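Local coordinates for protein RE55538p (Drosophila melanogaster, PDB 4IX7) that binds palindromic DNA through its BEN domain and represses transcription of genes of neural development, also serving as a corepressor that inhibits Notch signalling, at residues C[13-16]-C[17-20]; C[37-40]-C[41-45]; C[71-74]-C[75-78]; C[89-92]-C[93-97]. All coordinates share one frame; numbering follows the deposited sequence. Where two conformers were deposited one is given.

Contact 1 (C[13-16]-C[17-20]); sequences CVPA and SVFE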
loop_
_atom_site.group_PDB
_atom_site.type_symbol
_atom_site.label_atom_id
_atom_site.label_comp_id
_atom_site.label_asym_id
_atom_site.label_seq_id
_atom_site.Cartn_x
_atom_site.Cartn_y
_atom_site.Cartn_z
ATOM N N CYS C 13 19.878 15.571 9.408
ATOM C CA CYS C 13 21.160 14.885 9.255
ATOM C C CYS C 13 21.224 13.526 9.934
ATOM O O CYS C 13 20.507 13.258 10.905
ATOM C CB CYS C 13 22.295 15.756 9.798
ATOM S SG CYS C 13 22.517 17.315 8.907
ATOM N N VAL C 14 22.097 12.678 9.397
ATOM C CA VAL C 14 22.462 11.409 10.009
ATOM C C VAL C 14 23.980 11.299 9.915
ATOM O O VAL C 14 24.587 11.945 9.058
ATOM C CB VAL C 14 21.806 10.210 9.271
ATOM C CG1 VAL C 14 20.285 10.321 9.313
ATOM C CG2 VAL C 14 22.293 10.129 7.823
ATOM N N PRO C 15 24.606 10.496 10.792
ATOM C CA PRO C 15 26.060 10.359 10.662
ATOM C C PRO C 15 26.439 9.743 9.320
ATOM O O PRO C 15 25.666 8.948 8.767
ATOM C CB PRO C 15 26.426 9.405 11.799
ATOM C CG PRO C 15 25.303 9.534 12.783
ATOM C CD PRO C 15 24.079 9.737 11.938
ATOM N N ALA C 16 27.602 10.119 8.791
ATOM C CA ALA C 16 28.088 9.525 7.548
ATOM C C ALA C 16 28.172 8.008 7.653
ATOM O O ALA C 16 27.884 7.303 6.683
ATOM C CB ALA C 16 29.439 10.105 7.167
ATOM N N SER C 17 28.559 7.513 8.822
ATOM C CA SER C 17 28.685 6.072 9.036
ATOM C C SER C 17 27.358 5.366 8.755
ATOM O O SER C 17 27.336 4.256 8.224
ATOM C CB SER C 17 29.192 5.763 10.448
ATOM O OG SER C 17 28.295 6.217 11.447
ATOM N N VAL C 18 26.254 6.028 9.090
ATOM C CA VAL C 18 24.940 5.469 8.829
ATOM C C VAL C 18 24.560 5.649 7.359
ATOM O O VAL C 18 24.173 4.692 6.684
ATOM C CB VAL C 18 23.862 6.102 9.746
ATOM C CG1 VAL C 18 22.479 5.606 9.364
ATOM C CG2 VAL C 18 24.157 5.778 11.200
ATOM N N PHE C 19 24.700 6.875 6.854
ATOM C CA PHE C 19 24.288 7.195 5.492
ATOM C C PHE C 19 24.985 6.315 4.457
ATOM O O PHE C 19 24.352 5.804 3.533
ATOM C CB PHE C 19 24.566 8.674 5.195
ATOM C CG PHE C 19 23.850 9.198 3.981
ATOM C CD1 PHE C 19 22.511 9.551 4.052
ATOM C CD2 PHE C 19 24.514 9.341 2.770
ATOM C CE1 PHE C 19 21.845 10.037 2.937
ATOM C CE2 PHE C 19 23.847 9.832 1.648
ATOM C CZ PHE C 19 22.515 10.176 1.738
ATOM N N GLU C 20 26.289 6.140 4.618
ATOM C CA GLU C 20 27.072 5.381 3.646
ATOM C C GLU C 20 26.836 3.874 3.709
ATOM O O GLU C 20 27.186 3.163 2.777
ATOM C CB GLU C 20 28.561 5.677 3.825
ATOM C CG GLU C 20 28.922 7.117 3.498
ATOM C CD GLU C 20 30.309 7.491 3.963
ATOM O OE1 GLU C 20 30.942 6.677 4.673
ATOM O OE2 GLU C 20 30.769 8.600 3.619
#

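Contact 2 (C[37-40]-C[41-45]); sequences TIFD and RETLA. With nucleotides of chain B.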
loop_
_atom_site.group_PDB
_atom_site.type_symbol
_atom_site.label_atom_id
_atom_site.label_comp_id
_atom_site.label_asym_id
_atom_site.label_seq_id
_atom_site.Cartn_x
_atom_site.Cartn_y
_atom_site.Cartn_z
ATOM N N THR C 37 17.234 6.354 13.009
ATOM C CA THR C 37 18.375 7.235 13.245
ATOM C C THR C 37 17.906 8.638 13.625
ATOM O O THR C 37 18.513 9.305 14.471
ATOM C CB THR C 37 19.296 7.300 12.002
ATOM O OG1 THR C 37 19.722 5.974 11.659
ATOM C CG2 THR C 37 20.542 8.139 12.300
ATOM N N ILE C 38 16.791 9.057 13.037
ATOM C CA ILE C 38 16.313 10.435 13.134
ATOM C C ILE C 38 15.299 10.619 14.270
ATOM O O ILE C 38 15.240 11.687 14.898
ATOM C CB ILE C 38 15.710 10.873 11.781
ATOM C CG1 ILE C 38 16.827 11.034 10.744
ATOM C CG2 ILE C 38 14.887 12.146 11.908
ATOM C CD1 ILE C 38 16.326 10.977 9.314
ATOM N N PHE C 39 14.531 9.569 14.551
ATOM C CA PHE C 39 13.493 9.597 15.584
ATOM C C PHE C 39 13.758 8.524 16.626
ATOM O O PHE C 39 14.206 7.429 16.280
ATOM C CB PHE C 39 12.122 9.297 14.965
ATOM C CG PHE C 39 11.662 10.299 13.943
ATOM C CD1 PHE C 39 11.154 11.527 14.337
ATOM C CD2 PHE C 39 11.705 9.997 12.591
ATOM C CE1 PHE C 39 10.712 12.455 13.390
ATOM C CE2 PHE C 39 11.255 10.916 11.636
ATOM C CZ PHE C 39 10.760 12.144 12.038
ATOM N N ASP C 40 13.472 8.805 17.898
ATOM C CA ASP C 40 13.526 7.722 18.876
ATOM C C ASP C 40 12.335 6.770 18.694
ATOM O O ASP C 40 11.329 7.131 18.067
ATOM C CB ASP C 40 13.680 8.228 20.321
ATOM C CG ASP C 40 12.572 9.162 20.757
ATOM O OD1 ASP C 40 11.392 8.896 20.467
ATOM O OD2 ASP C 40 12.891 10.165 21.445
ATOM N N ARG C 41 12.459 5.547 19.202
ATOM C CA ARG C 41 11.429 4.536 18.968
ATOM C C ARG C 41 10.099 4.959 19.569
ATOM O O ARG C 41 9.043 4.662 19.010
ATOM C CB ARG C 41 11.829 3.162 19.525
ATOM C CG ARG C 41 13.155 2.635 19.041
ATOM C CD ARG C 41 13.250 2.543 17.531
ATOM N NE ARG C 41 14.578 2.042 17.174
ATOM C CZ ARG C 41 14.837 0.803 16.769
ATOM N NH1 ARG C 41 13.855 -0.077 16.612
ATOM N NH2 ARG C 41 16.085 0.459 16.486
ATOM N N GLU C 42 10.146 5.652 20.704
ATOM C CA GLU C 42 8.913 6.095 21.355
ATOM C C GLU C 42 8.128 7.059 20.467
ATOM O O GLU C 42 6.904 6.978 20.391
ATOM C CB GLU C 42 9.194 6.728 22.719
ATOM C CG GLU C 42 7.946 6.947 23.580
ATOM C CD GLU C 42 7.351 8.347 23.456
ATOM O OE1 GLU C 42 6.253 8.576 24.015
ATOM O OE2 GLU C 42 7.973 9.221 22.809
ATOM N N THR C 43 8.835 7.965 19.797
ATOM C CA THR C 43 8.200 8.877 18.851
ATOM C C THR C 43 7.539 8.110 17.700
ATOM O O THR C 43 6.392 8.388 17.333
ATOM C CB THR C 43 9.225 9.883 18.288
ATOM O OG1 THR C 43 9.771 10.659 19.364
ATOM C CG2 THR C 43 8.567 10.810 17.303
ATOM N N LEU C 44 8.265 7.144 17.138
ATOM C CA LEU C 44 7.730 6.335 16.051
ATOM C C LEU C 44 6.508 5.545 16.504
ATOM O O LEU C 44 5.570 5.326 15.731
ATOM C CB LEU C 44 8.799 5.366 15.534
ATOM C CG LEU C 44 10.030 6.037 14.920
ATOM C CD1 LEU C 44 11.056 4.975 14.529
ATOM C CD2 LEU C 44 9.637 6.861 13.704
ATOM N N ALA C 45 6.523 5.116 17.763
ATOM C CA ALA C 45 5.451 4.265 18.263
ATOM C C ALA C 45 4.176 5.051 18.568
ATOM O O ALA C 45 3.085 4.481 18.615
ATOM C CB ALA C 45 5.911 3.528 19.493
ATOM O "O5'" DG B 1 18.847 -2.808 18.965
ATOM C "C5'" DG B 1 18.287 -4.094 19.202
ATOM C "C4'" DG B 1 16.803 -3.981 19.488
ATOM O "O4'" DG B 1 16.543 -3.126 20.624
ATOM C "C3'" DG B 1 16.013 -3.290 18.393
ATOM O "O3'" DG B 1 15.748 -4.281 17.443
ATOM C "C2'" DG B 1 14.741 -2.873 19.107
ATOM C "C1'" DG B 1 15.287 -2.478 20.470
ATOM N N9 DG B 1 15.530 -1.055 20.686
ATOM C C8 DG B 1 16.623 -0.360 20.238
ATOM N N7 DG B 1 16.610 0.894 20.592
ATOM C C5 DG B 1 15.453 1.033 21.333
ATOM C C6 DG B 1 14.927 2.181 21.972
ATOM O O6 DG B 1 15.406 3.319 21.996
ATOM N N1 DG B 1 13.730 1.913 22.621
ATOM C C2 DG B 1 13.125 0.682 22.645
ATOM N N2 DG B 1 11.971 0.629 23.324
ATOM N N3 DG B 1 13.604 -0.409 22.047
ATOM C C4 DG B 1 14.770 -0.159 21.406
HETATM O O HOH W 1 15.362 5.094 17.352
HETATM O O HOH W 2 12.323 11.536 18.303
HETATM O O HOH W 3 11.116 10.401 23.409
#

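Contact 3 (C[71-74]-C[75-78]); sequences GKIQ and DIIF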
loop_
_atom_site.group_PDB
_atom_site.type_symbol
_atom_site.label_atom_id
_atom_site.label_comp_id
_atom_site.label_asym_id
_atom_site.label_seq_id
_atom_site.Cartn_x
_atom_site.Cartn_y
_atom_site.Cartn_z
ATOM N N GLY C 71 9.091 18.313 8.403
ATOM C CA GLY C 71 10.317 18.686 7.723
ATOM C C GLY C 71 11.287 17.519 7.660
ATOM O O GLY C 71 11.959 17.300 6.645
ATOM N N LYS C 72 11.341 16.753 8.743
ATOM C CA LYS C 72 12.190 15.567 8.794
ATOM C C LYS C 72 11.675 14.476 7.847
ATOM O O LYS C 72 12.453 13.822 7.136
ATOM C CB LYS C 72 12.326 15.062 10.242
ATOM C CG LYS C 72 13.105 16.039 11.136
ATOM C CD LYS C 72 13.212 15.538 12.571
ATOM C CE LYS C 72 14.047 16.516 13.388
ATOM N NZ LYS C 72 14.041 16.210 14.843
ATOM N N ILE C 73 10.361 14.293 7.814
ATOM C CA ILE C 73 9.761 13.317 6.916
ATOM C C ILE C 73 10.010 13.712 5.462
ATOM O O ILE C 73 10.359 12.871 4.639
ATOM C CB ILE C 73 8.260 13.136 7.209
ATOM C CG1 ILE C 73 8.084 12.423 8.554
ATOM C CG2 ILE C 73 7.575 12.327 6.105
ATOM C CD1 ILE C 73 8.860 11.139 8.674
ATOM N N GLN C 74 9.858 15.002 5.159
ATOM C CA GLN C 74 10.118 15.501 3.811
ATOM C C GLN C 74 11.551 15.179 3.392
ATOM O O GLN C 74 11.796 14.788 2.251
ATOM C CB GLN C 74 9.881 17.007 3.740
ATOM C CG GLN C 74 9.869 17.551 2.326
ATOM C CD GLN C 74 9.777 19.070 2.285
ATOM O OE1 GLN C 74 9.768 19.733 3.327
ATOM N NE2 GLN C 74 9.710 19.627 1.081
ATOM N N ASP C 75 12.492 15.315 4.323
ATOM C CA ASP C 75 13.889 15.016 4.024
ATOM C C ASP C 75 14.123 13.529 3.789
ATOM O O ASP C 75 14.894 13.154 2.900
ATOM C CB ASP C 75 14.811 15.527 5.130
ATOM C CG ASP C 75 15.101 17.014 5.003
ATOM O OD1 ASP C 75 14.739 17.615 3.965
ATOM O OD2 ASP C 75 15.704 17.566 5.943
ATOM N N ILE C 76 13.467 12.683 4.581
ATOM C CA ILE C 76 13.598 11.245 4.394
ATOM C C ILE C 76 13.072 10.855 3.023
ATOM O O ILE C 76 13.706 10.083 2.306
ATOM C CB ILE C 76 12.867 10.459 5.499
ATOM C CG1 ILE C 76 13.603 10.658 6.830
ATOM C CG2 ILE C 76 12.763 8.967 5.140
ATOM C CD1 ILE C 76 12.839 10.130 8.021
ATOM N N ILE C 77 11.926 11.411 2.646
ATOM C CA ILE C 77 11.348 11.133 1.331
ATOM C C ILE C 77 12.288 11.627 0.234
ATOM O O ILE C 77 12.532 10.922 -0.741
ATOM C CB ILE C 77 9.956 11.766 1.186
ATOM C CG1 ILE C 77 8.971 11.090 2.140
ATOM C CG2 ILE C 77 9.468 11.655 -0.243
ATOM C CD1 ILE C 77 7.629 11.833 2.262
ATOM N N PHE C 78 12.837 12.825 0.410
ATOM C CA PHE C 78 13.798 13.355 -0.550
ATOM C C PHE C 78 14.969 12.396 -0.752
ATOM O O PHE C 78 15.311 12.050 -1.888
ATOM C CB PHE C 78 14.314 14.728 -0.106
ATOM C CG PHE C 78 15.297 15.341 -1.062
ATOM C CD1 PHE C 78 14.864 16.195 -2.063
ATOM C CD2 PHE C 78 16.655 15.074 -0.952
ATOM C CE1 PHE C 78 15.766 16.766 -2.946
ATOM C CE2 PHE C 78 17.563 15.639 -1.835
ATOM C CZ PHE C 78 17.116 16.489 -2.830
#

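Contact 4 (C[89-92]-C[93-97]); sequences KEVR and NAITT. With nucleotides of chain A.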
loop_
_atom_site.group_PDB
_atom_site.type_symbol
_atom_site.label_atom_id
_atom_site.label_comp_id
_atom_site.label_asym_id
_atom_site.label_seq_id
_atom_site.Cartn_x
_atom_site.Cartn_y
_atom_site.Cartn_z
ATOM N N LYS C 89 5.063 7.832 -2.671
ATOM C CA LYS C 89 4.064 6.983 -2.025
ATOM C C LYS C 89 4.691 5.720 -1.405
ATOM O O LYS C 89 4.328 5.308 -0.299
ATOM C CB LYS C 89 2.960 6.600 -3.011
ATOM C CG LYS C 89 1.880 5.742 -2.388
ATOM C CD LYS C 89 0.810 5.346 -3.395
ATOM C CE LYS C 89 -0.195 4.395 -2.750
ATOM N NZ LYS C 89 -1.362 4.109 -3.634
ATOM N N GLU C 90 5.635 5.119 -2.120
ATOM C CA GLU C 90 6.333 3.926 -1.658
ATOM C C GLU C 90 7.105 4.219 -0.371
ATOM O O GLU C 90 7.107 3.411 0.555
ATOM C CB GLU C 90 7.294 3.447 -2.748
ATOM C CG GLU C 90 7.848 2.059 -2.558
ATOM C CD GLU C 90 8.633 1.607 -3.776
ATOM O OE1 GLU C 90 8.369 2.152 -4.874
ATOM O OE2 GLU C 90 9.514 0.730 -3.634
ATOM N N VAL C 91 7.742 5.384 -0.310
ATOM C CA VAL C 91 8.470 5.763 0.892
ATOM C C VAL C 91 7.500 5.993 2.041
ATOM O O VAL C 91 7.730 5.530 3.152
ATOM C CB VAL C 91 9.334 7.011 0.670
ATOM C CG1 VAL C 91 10.116 7.328 1.926
ATOM C CG2 VAL C 91 10.289 6.773 -0.495
ATOM N N ARG C 92 6.414 6.714 1.781
ATOM C CA ARG C 92 5.439 6.991 2.827
ATOM C C ARG C 92 4.848 5.699 3.388
ATOM O O ARG C 92 4.633 5.578 4.597
ATOM C CB ARG C 92 4.344 7.933 2.308
ATOM C CG ARG C 92 4.828 9.364 2.162
ATOM C CD ARG C 92 3.786 10.274 1.527
ATOM N NE ARG C 92 4.156 11.672 1.712
ATOM C CZ ARG C 92 3.651 12.451 2.661
ATOM N NH1 ARG C 92 2.734 11.975 3.495
ATOM N NH2 ARG C 92 4.055 13.709 2.769
ATOM N N ASN C 93 4.597 4.726 2.510
ATOM C CA ASN C 93 4.068 3.448 2.971
ATOM C C ASN C 93 5.043 2.746 3.902
ATOM O O ASN C 93 4.641 2.150 4.905
ATOM C CB ASN C 93 3.689 2.526 1.817
ATOM C CG ASN C 93 3.152 1.206 2.304
ATOM O OD1 ASN C 93 3.784 0.162 2.128
ATOM N ND2 ASN C 93 1.991 1.245 2.962
ATOM N N ALA C 94 6.332 2.838 3.595
ATOM C CA ALA C 94 7.329 2.265 4.486
ATOM C C ALA C 94 7.329 2.943 5.854
ATOM O O ALA C 94 7.493 2.271 6.875
ATOM C CB ALA C 94 8.711 2.324 3.848
ATOM N N ILE C 95 7.142 4.263 5.886
ATOM C CA ILE C 95 7.073 4.977 7.159
ATOM C C ILE C 95 5.842 4.545 7.963
ATOM O O ILE C 95 5.937 4.273 9.168
ATOM C CB ILE C 95 7.048 6.504 6.960
ATOM C CG1 ILE C 95 8.277 6.951 6.163
ATOM C CG2 ILE C 95 7.031 7.194 8.318
ATOM C CD1 ILE C 95 8.235 8.419 5.731
ATOM N N THR C 96 4.692 4.451 7.297
ATOM C CA THR C 96 3.472 3.992 7.967
ATOM C C THR C 96 3.689 2.636 8.627
ATOM O O THR C 96 3.306 2.413 9.780
ATOM C CB THR C 96 2.287 3.895 6.960
ATOM O OG1 THR C 96 1.961 5.205 6.460
ATOM C CG2 THR C 96 1.070 3.264 7.613
ATOM N N THR C 97 4.319 1.729 7.896
ATOM C CA THR C 97 4.537 0.386 8.395
ATOM C C THR C 97 5.495 0.397 9.578
ATOM O O THR C 97 5.248 -0.248 10.588
ATOM C CB THR C 97 5.090 -0.532 7.296
ATOM O OG1 THR C 97 4.230 -0.475 6.142
ATOM C CG2 THR C 97 5.154 -1.972 7.811
ATOM P P DC A 5 -2.699 7.064 -4.726
ATOM O OP1 DC A 5 -1.578 7.969 -5.070
ATOM O OP2 DC A 5 -2.580 5.615 -4.935
ATOM O "O5'" DC A 5 -3.085 7.266 -3.184
ATOM C "C5'" DC A 5 -3.406 8.552 -2.729
ATOM C "C4'" DC A 5 -3.922 8.439 -1.311
ATOM O "O4'" DC A 5 -5.200 7.766 -1.315
ATOM C "C3'" DC A 5 -3.058 7.584 -0.399
ATOM O "O3'" DC A 5 -2.250 8.494 0.295
ATOM C "C2'" DC A 5 -4.053 6.896 0.535
ATOM C "C1'" DC A 5 -5.406 7.358 0.026
ATOM N N1 DC A 5 -6.432 6.315 -0.008
ATOM C C2 DC A 5 -7.460 6.324 0.934
ATOM O O2 DC A 5 -7.451 7.201 1.814
ATOM N N3 DC A 5 -8.415 5.368 0.862
ATOM C C4 DC A 5 -8.366 4.434 -0.093
ATOM N N4 DC A 5 -9.337 3.515 -0.112
ATOM C C5 DC A 5 -7.319 4.416 -1.063
ATOM C C6 DC A 5 -6.386 5.368 -0.989
ATOM P P DA A 7 -1.139 7.338 8.137
ATOM O OP1 DA A 7 -0.829 8.639 8.774
ATOM O OP2 DA A 7 -0.063 6.382 7.786
ATOM O "O5'" DA A 7 -2.138 6.538 9.060
ATOM C "C5'" DA A 7 -3.225 7.248 9.635
ATOM C "C4'" DA A 7 -3.969 6.318 10.570
ATOM O "O4'" DA A 7 -4.755 5.393 9.767
ATOM C "C3'" DA A 7 -3.115 5.466 11.504
ATOM O "O3'" DA A 7 -3.838 5.281 12.725
ATOM C "C2'" DA A 7 -2.971 4.137 10.753
ATOM C "C1'" DA A 7 -4.296 4.071 9.988
ATOM N N9 DA A 7 -4.214 3.413 8.679
ATOM C C8 DA A 7 -3.210 3.525 7.748
ATOM N N7 DA A 7 -3.412 2.802 6.668
ATOM C C5 DA A 7 -4.638 2.181 6.899
ATOM C C6 DA A 7 -5.411 1.277 6.142
ATOM N N6 DA A 7 -5.056 0.824 4.924
ATOM N N1 DA A 7 -6.576 0.857 6.680
ATOM C C2 DA A 7 -6.943 1.297 7.894
ATOM N N3 DA A 7 -6.299 2.149 8.701
ATOM C C4 DA A 7 -5.135 2.541 8.144
#

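Contact 1 (C[13-16]-C[17-20])
Val14 and Phe19 meet where the strand 13-15 turns into the short helix 16-19, their side chains crossing at about a right angle. The CG2 branch of Val14 does the touching, 3.8 Å from Phe19 CB, and it reaches Phe19 CD1 at much the same range, approaching the ring obliquely. With CG1 trans to the carbonyl carbon (chi1 -60°), CG2 is left between the backbone N and the carbonyl carbon of Val14. Phe19 CG lies trans to its own backbone N (chi1 -164°), which carries the outer ring away from the strand and leaves CB and CD1 as the near atoms. Pro15 and Val18 instead lie side by side and point the same way, with Pro15 CD 4.0 Å from Val18 CG2.

Pro15 occupies the N-cap position. Its O receives the first full helical bond from Phe19 N at 3.0 Å, nearly straight at 171°, while Val18 N adds a weak bond to the same oxygen. One residue on, Glu20 N donates to Ala16 O at 2.9 Å. Glu20, extended beyond CG, runs alongside this carbonyl, its CG 3.4 Å from Ala16 O. Ser17 OG rests 3.7 Å from Pro15 CB.

This strand-to-helix turn belongs to the N-terminal part of the BEN domain. Strand 13-15 pairs antiparallel with strand 4-6, Val5 touches Phe19 from that side and Trp24 meets its ring, while Val14, Pro15 and Val18 pack on Thr37 of helix 27-38.

Contact 2 (C[37-40]-C[41-45])
A chi1 of 58° tucks the carboxylate of Asp40 back between its own N and C, and Thr43, its OG1 turned to the backbone N side (chi1 -61°), meets it at about a right angle. OD1 accepts twice: from Thr43 N at 2.8 Å, nearly in line with its C-O bond, and from Thr43 OG1 at 2.6 Å, which comes from above the carboxylate plane. Asp40 is thus the N-cap of helix 41-46. A water that accepts from Asp40 N and donates to Thr43 OG1 stands in for the direct return bond of a capping box. Leu44 N closes the first turn on Asp40 O at 3.2 Å.

The turn joins two helices of the BEN domain, and Phe39, the first residue past helix 27-38, fills its inner side: Leu44 CD2 lies 3.7 Å from Phe39 CB, and Thr43 CG2 approaches Phe39 CD1 obliquely. On the DNA side Arg41 bends at chi2, laying its CG over the face of the DG1 base of chain B, 3.5 Å from C6, with C8 of that base above one face of the guanidinium. NH1 makes salt bridges to Glu102 and to a DNA phosphate. An alanine in place of Arg41 would keep CB near the base but would probably leave Glu102 and the phosphate without this shared cation. A second water accepts a weak bond from Arg41 NE in the guanidinium plane and donates to Phe39 O at 2.8 Å.

Contact 3 (C[71-74]-C[75-78])
The carboxylate of Asp75 turns one face to the carbonyl oxygen of Gly71, which stands almost directly over its centre, 3.6 Å from Asp75 CG; the ring of Phe78 stacks on that of His82 one turn further on. Both belong to one alpha helix, 70-84, of the BEN domain, and the two halves are joined by regular i to i+4 backbone bonds.

The oxygens of Asp75 find their partners in the loop before strand 13-15: OD2 bonds to Thr12 OG1 and OD1 to Asn10 N. Asn10 ND2 also bonds to Gln74 OE1 and Gly71 O, which fastens the loop to this side of the helix. An alanine at Asp75 would take away both acceptors and is likely to leave Thr12 OG1 and Asn10 N without these partners.

The inner side is aliphatic. Ile73 sends its two branches to different neighbours: CG2, trans to the backbone N, comes 3.9 Å from Ile77 CD1, while CD1 stands 4.2 Å from Ile76 CD1. Ile76 continues to Leu34, Leu35 and Ile38 of helix 27-38, and Ile77 to Val91 of helix 88-112. Beneath these chains Ile77 N donates to Ile73 O at 2.9 Å.

Contact 4 (C[89-92]-C[93-97])
The side chain of Thr96 runs from beside the Arg92 carbonyl to the DNA. Its CB lies 3.7 Å from Arg92 O, the oxygen that Thr96 N grips at 2.9 Å. From there the two branches part. OG1, set trans to the carbonyl carbon and beside the backbone N (chi1 -65°), donates to OP2 of nucleotide DA7 of chain A at 2.7 Å and passes 3.3 Å from Arg92 O; the methyl CG2 also touches that phosphate oxygen, at 3.3 Å. Thr96 also packs on a thymine base and Thr97 on a cytosine base, so this helix of the BEN domain, 88-112, touches both the backbone and the bases of the DNA.

Two turns earlier along the helix, Lys89 stretches its extended chain toward the phosphate of DC5 of chain A, although the modelled NZ separation is too short to be trusted in detail. Thr97 OG1 and Thr97 N reach Asn93 O from opposite faces of its plane, the hydroxyl at 2.9 Å.

Val91 CG1 lies 4.4 Å from Ile95 CD1. In the conformer given, Asn93 packs on Lys89 of the second subunit. Behind the DNA-facing side, Val91 rests on Val80 and Thr81 of helix 70-84, and with Ile95 it also meets Thr31 of helix 27-38.

In the fold
From the N terminus the four contacts follow in series; each lies within one unbroken stretch and closes no more than a turn, and none nests in or crosses another. Contact 1 turns strand 13-15 into helix 16-19 and touches contact 2 through Val14, Pro15 and Val18 against Thr37 and Ile38. Contact 2 links helix 27-38 to helix 41-46, and its Ile38 and Phe39 meet Lys72, Ile73 and Ile76 of contact 3. Helix 70-84 in turn packs on contact 4 through Ile73 and Ile77, the centres of contacts 3 and 4 being about 12 Å apart. Contacts 2 and 4, without touching each other, both reach the DNA.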